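Local coordinates for protein aromatic-amino-acid transaminase TyrB (PDB 4WD2) that probably catalyses pyridoxal-phosphate-dependent transfer of amino groups between aromatic amino acids and 2-oxo acids, at residues Q130-D135 / A179-L184. Sequence-based numbering, arbitrary orientation.
Sequences QVWLSD and ARSIVL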
ATOM      1  N   GLN A 130     -12.650  -6.535 -21.051  1.00 12.49           N
ATOM      2  CA  GLN A 130     -12.828  -7.549 -20.025  1.00 13.05           C
ATOM      3  C   GLN A 130     -11.491  -8.247 -19.779  1.00 13.60           C
ATOM      4  O   GLN A 130     -10.537  -8.055 -20.539  1.00 13.88           O
ATOM      5  CB  GLN A 130     -13.919  -8.538 -20.433  1.00 12.67           C
ATOM      6  CG  GLN A 130     -15.257  -7.858 -20.668  1.00 14.26           C
ATOM      7  CD  GLN A 130     -16.395  -8.833 -20.842  1.00 14.33           C
ATOM      8  OE1 GLN A 130     -16.211 -10.043 -20.722  1.00 12.64           O
ATOM      9  NE2 GLN A 130     -17.587  -8.310 -21.122  1.00 16.64           N
ATOM     10  N   VAL A 131     -11.408  -9.035 -18.712  1.00 13.30           N
ATOM     11  CA  VAL A 131     -10.143  -9.658 -18.336  1.00 10.83           C
ATOM     12  C   VAL A 131     -10.223 -11.178 -18.488  1.00 11.23           C
ATOM     13  O   VAL A 131     -11.242 -11.789 -18.152  1.00 12.00           O
ATOM     14  CB  VAL A 131      -9.751  -9.279 -16.886  1.00 11.68           C
ATOM     15  CG1 VAL A 131      -8.538 -10.067 -16.418  1.00 11.86           C
ATOM     16  CG2 VAL A 131      -9.466  -7.775 -16.772  1.00 11.53           C
ATOM     17  N   TRP A 132      -9.160 -11.777 -19.026  1.00 11.23           N
ATOM     18  CA  TRP A 132      -9.065 -13.233 -19.164  1.00 10.79           C
ATOM     19  C   TRP A 132      -7.861 -13.787 -18.400  1.00 11.60           C
ATOM     20  O   TRP A 132      -6.734 -13.344 -18.619  1.00 11.01           O
ATOM     21  CB  TRP A 132      -8.967 -13.638 -20.637  1.00  9.77           C
ATOM     22  CG  TRP A 132     -10.294 -13.749 -21.336  1.00 11.68           C
ATOM     23  CD1 TRP A 132     -11.009 -14.889 -21.567  1.00 12.96           C
ATOM     24  CD2 TRP A 132     -11.064 -12.676 -21.885  1.00 12.52           C
ATOM     25  NE1 TRP A 132     -12.174 -14.593 -22.235  1.00 14.46           N
ATOM     26  CE2 TRP A 132     -12.231 -13.239 -22.442  1.00 14.51           C
ATOM     27  CE3 TRP A 132     -10.877 -11.294 -21.967  1.00 13.33           C
ATOM     28  CZ2 TRP A 132     -13.208 -12.468 -23.071  1.00 15.46           C
ATOM     29  CZ3 TRP A 132     -11.844 -10.528 -22.594  1.00 14.78           C
ATOM     30  CH2 TRP A 132     -12.997 -11.116 -23.137  1.00 16.61           C
ATOM     31  N   LEU A 133      -8.104 -14.742 -17.497  1.00 11.70           N
ATOM     32  CA  LEU A 133      -7.044 -15.418 -16.741  0.55 10.72           C
ATOM     33  C   LEU A 133      -6.955 -16.891 -17.125  1.00 11.10           C
ATOM     34  O   LEU A 133      -7.866 -17.434 -17.735  1.00 12.48           O
ATOM     35  CB  LEU A 133      -7.267 -15.318 -15.225  0.55 10.30           C
ATOM     36  CG  LEU A 133      -8.376 -14.474 -14.606  0.55 10.29           C
ATOM     37  CD1 LEU A 133      -8.577 -14.860 -13.150  0.55 10.39           C
ATOM     38  CD2 LEU A 133      -8.016 -13.019 -14.694  0.55 10.76           C
ATOM     39  N   SER A 134      -5.868 -17.542 -16.732  1.00 10.02           N
ATOM     40  CA  SER A 134      -5.691 -18.955 -17.021  1.00 10.08           C
ATOM     41  C   SER A 134      -6.613 -19.819 -16.171  1.00 11.01           C
ATOM     42  O   SER A 134      -7.004 -19.441 -15.066  1.00  9.19           O
ATOM     43  CB  SER A 134      -4.232 -19.364 -16.797  1.00  9.89           C
ATOM     44  OG  SER A 134      -3.832 -19.105 -15.464  1.00 10.80           O
ATOM     45  N   ASP A 135      -6.961 -20.987 -16.694  1.00 10.81           N
ATOM     46  CA  ASP A 135      -7.696 -21.973 -15.917  1.00 13.10           C
ATOM     47  C   ASP A 135      -6.752 -23.078 -15.463  1.00 14.21           C
ATOM     48  O   ASP A 135      -6.379 -23.927 -16.268  1.00 15.17           O
ATOM     49  CB  ASP A 135      -8.844 -22.565 -16.743  1.00 15.03           C
ATOM     50  CG  ASP A 135      -9.483 -23.768 -16.075  1.00 18.39           C
ATOM     51  OD1 ASP A 135      -9.632 -23.749 -14.839  1.00 18.81           O
ATOM     52  OD2 ASP A 135      -9.835 -24.732 -16.789  1.00 21.04           O
ATOM     53  N   ALA A 179     -10.282  -6.766 -29.728  1.00 13.38           N
ATOM     54  CA  ALA A 179      -9.182  -5.850 -29.448  1.00 13.69           C
ATOM     55  C   ALA A 179      -9.312  -5.243 -28.055  1.00 13.48           C
ATOM     56  O   ALA A 179     -10.428  -4.995 -27.564  1.00 13.38           O
ATOM     57  CB  ALA A 179      -9.118  -4.754 -30.503  1.00 13.77           C
ATOM     58  N   ARG A 180      -8.149  -5.049 -27.432  1.00 12.44           N
ATOM     59  CA  ARG A 180      -7.983  -4.432 -26.113  1.00 12.76           C
ATOM     60  C   ARG A 180      -8.493  -5.293 -24.958  1.00 12.89           C
ATOM     61  O   ARG A 180      -8.624  -4.818 -23.834  1.00 13.47           O
ATOM     62  CB  ARG A 180      -8.643  -3.053 -26.095  1.00 13.16           C
ATOM     63  CG  ARG A 180      -7.960  -2.087 -27.056  1.00 15.40           C
ATOM     64  CD  ARG A 180      -8.761  -0.812 -27.247  1.00 19.77           C
ATOM     65  NE  ARG A 180     -10.062  -1.079 -27.846  1.00 23.38           N
ATOM     66  CZ  ARG A 180     -10.268  -1.233 -29.151  1.00 26.64           C
ATOM     67  NH1 ARG A 180      -9.251  -1.147 -30.008  1.00 27.72           N
ATOM     68  NH2 ARG A 180     -11.493  -1.476 -29.603  1.00 27.36           N
ATOM     69  N   SER A 181      -8.751  -6.568 -25.231  1.00 12.30           N
ATOM     70  CA  SER A 181      -8.993  -7.526 -24.161  1.00 11.85           C
ATOM     71  C   SER A 181      -7.743  -7.647 -23.289  1.00 11.28           C
ATOM     72  O   SER A 181      -6.623  -7.730 -23.797  1.00 10.75           O
ATOM     73  CB  SER A 181      -9.380  -8.894 -24.727  1.00 11.97           C
ATOM     74  OG  SER A 181     -10.611  -8.830 -25.427  1.00 11.57           O
ATOM     75  N   ILE A 182      -7.934  -7.646 -21.976  1.00 11.18           N
ATOM     76  CA  ILE A 182      -6.811  -7.739 -21.050  1.00 10.90           C
ATOM     77  C   ILE A 182      -6.527  -9.203 -20.724  1.00 12.15           C
ATOM     78  O   ILE A 182      -7.378  -9.903 -20.179  1.00 13.08           O
ATOM     79  CB  ILE A 182      -7.086  -6.954 -19.749  1.00 11.11           C
ATOM     80  CG1 ILE A 182      -7.314  -5.473 -20.065  1.00 12.28           C
ATOM     81  CG2 ILE A 182      -5.928  -7.129 -18.771  1.00 10.05           C
ATOM     82  CD1 ILE A 182      -8.063  -4.715 -18.982  1.00 12.39           C
ATOM     83  N   VAL A 183      -5.328  -9.668 -21.063  1.00 10.87           N
ATOM     84  CA  VAL A 183      -4.989 -11.072 -20.875  1.00  9.98           C
ATOM     85  C   VAL A 183      -3.909 -11.235 -19.810  1.00 10.10           C
ATOM     86  O   VAL A 183      -2.754 -10.882 -20.029  1.00 10.75           O
ATOM     87  CB  VAL A 183      -4.522 -11.711 -22.204  1.00  9.79           C
ATOM     88  CG1 VAL A 183      -4.294 -13.208 -22.035  1.00 10.13           C
ATOM     89  CG2 VAL A 183      -5.546 -11.456 -23.293  1.00 11.02           C
ATOM     90  N   LEU A 184      -4.297 -11.767 -18.655  1.00 10.14           N
ATOM     91  CA  LEU A 184      -3.360 -12.021 -17.561  1.00  9.77           C
ATOM     92  C   LEU A 184      -2.547 -13.270 -17.857  1.00  8.97           C
ATOM     93  O   LEU A 184      -3.101 -14.357 -18.056  1.00  9.15           O
ATOM     94  CB  LEU A 184      -4.096 -12.182 -16.226  1.00 11.37           C
ATOM     95  CG  LEU A 184      -4.206 -10.991 -15.268  1.00 14.29           C
ATOM     96  CD1 LEU A 184      -4.982 -11.410 -14.031  1.00 15.74           C
ATOM     97  CD2 LEU A 184      -2.846 -10.455 -14.855  1.00 13.28           C
TER
HETATM   98  O   HOH W   1     -12.563  -7.306 -24.021  1.00  9.83           O
HETATM   99  O   HOH W   2      -3.672 -15.871 -15.468  1.00 19.23           O
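Strand 131-135 and the 182-184 part of strand 182-186 run parallel, their segment axes 4.7 Å apart at closest approach and 19° apart in direction, as neighbours in the central, mostly parallel sheet of the large domain of a fold-type I PLP enzyme. The ladder illustrates how a parallel pair is sewn: Ile182 N donates to Gln130 O, Trp132 N to Ile182 O at 2.8 Å, and Leu184 N to Trp132 O, each nearly along the C=O axis. A water extends it where Ser134 N and Leu184 O are too far apart to bond directly; at the other end, a second links Gln130 N to the Ser181 hydroxyl, which also bonds Pro178 O. On one sheet face the Val131 and Ile182 side chains cross obliquely, Val131 CG2 meeting Ile182 CB at 3.9 Å, covered by Leu122 of helix 110-125 and Phe145 of helix 141-147. Beside His141, Leu133 CD2, in one of two modelled conformers, comes within 3.5 Å of Leu184 CD1, shorter than usual van der Waals contact. The other face carries Val183 and Trp132, whose chi1 (-84°) and chi2 (-98°) together turn the six-membered ring back toward Ser181. Its CZ3 ends 3.6 Å from Ser181 CB and 3.5 Å from Ser181 OG.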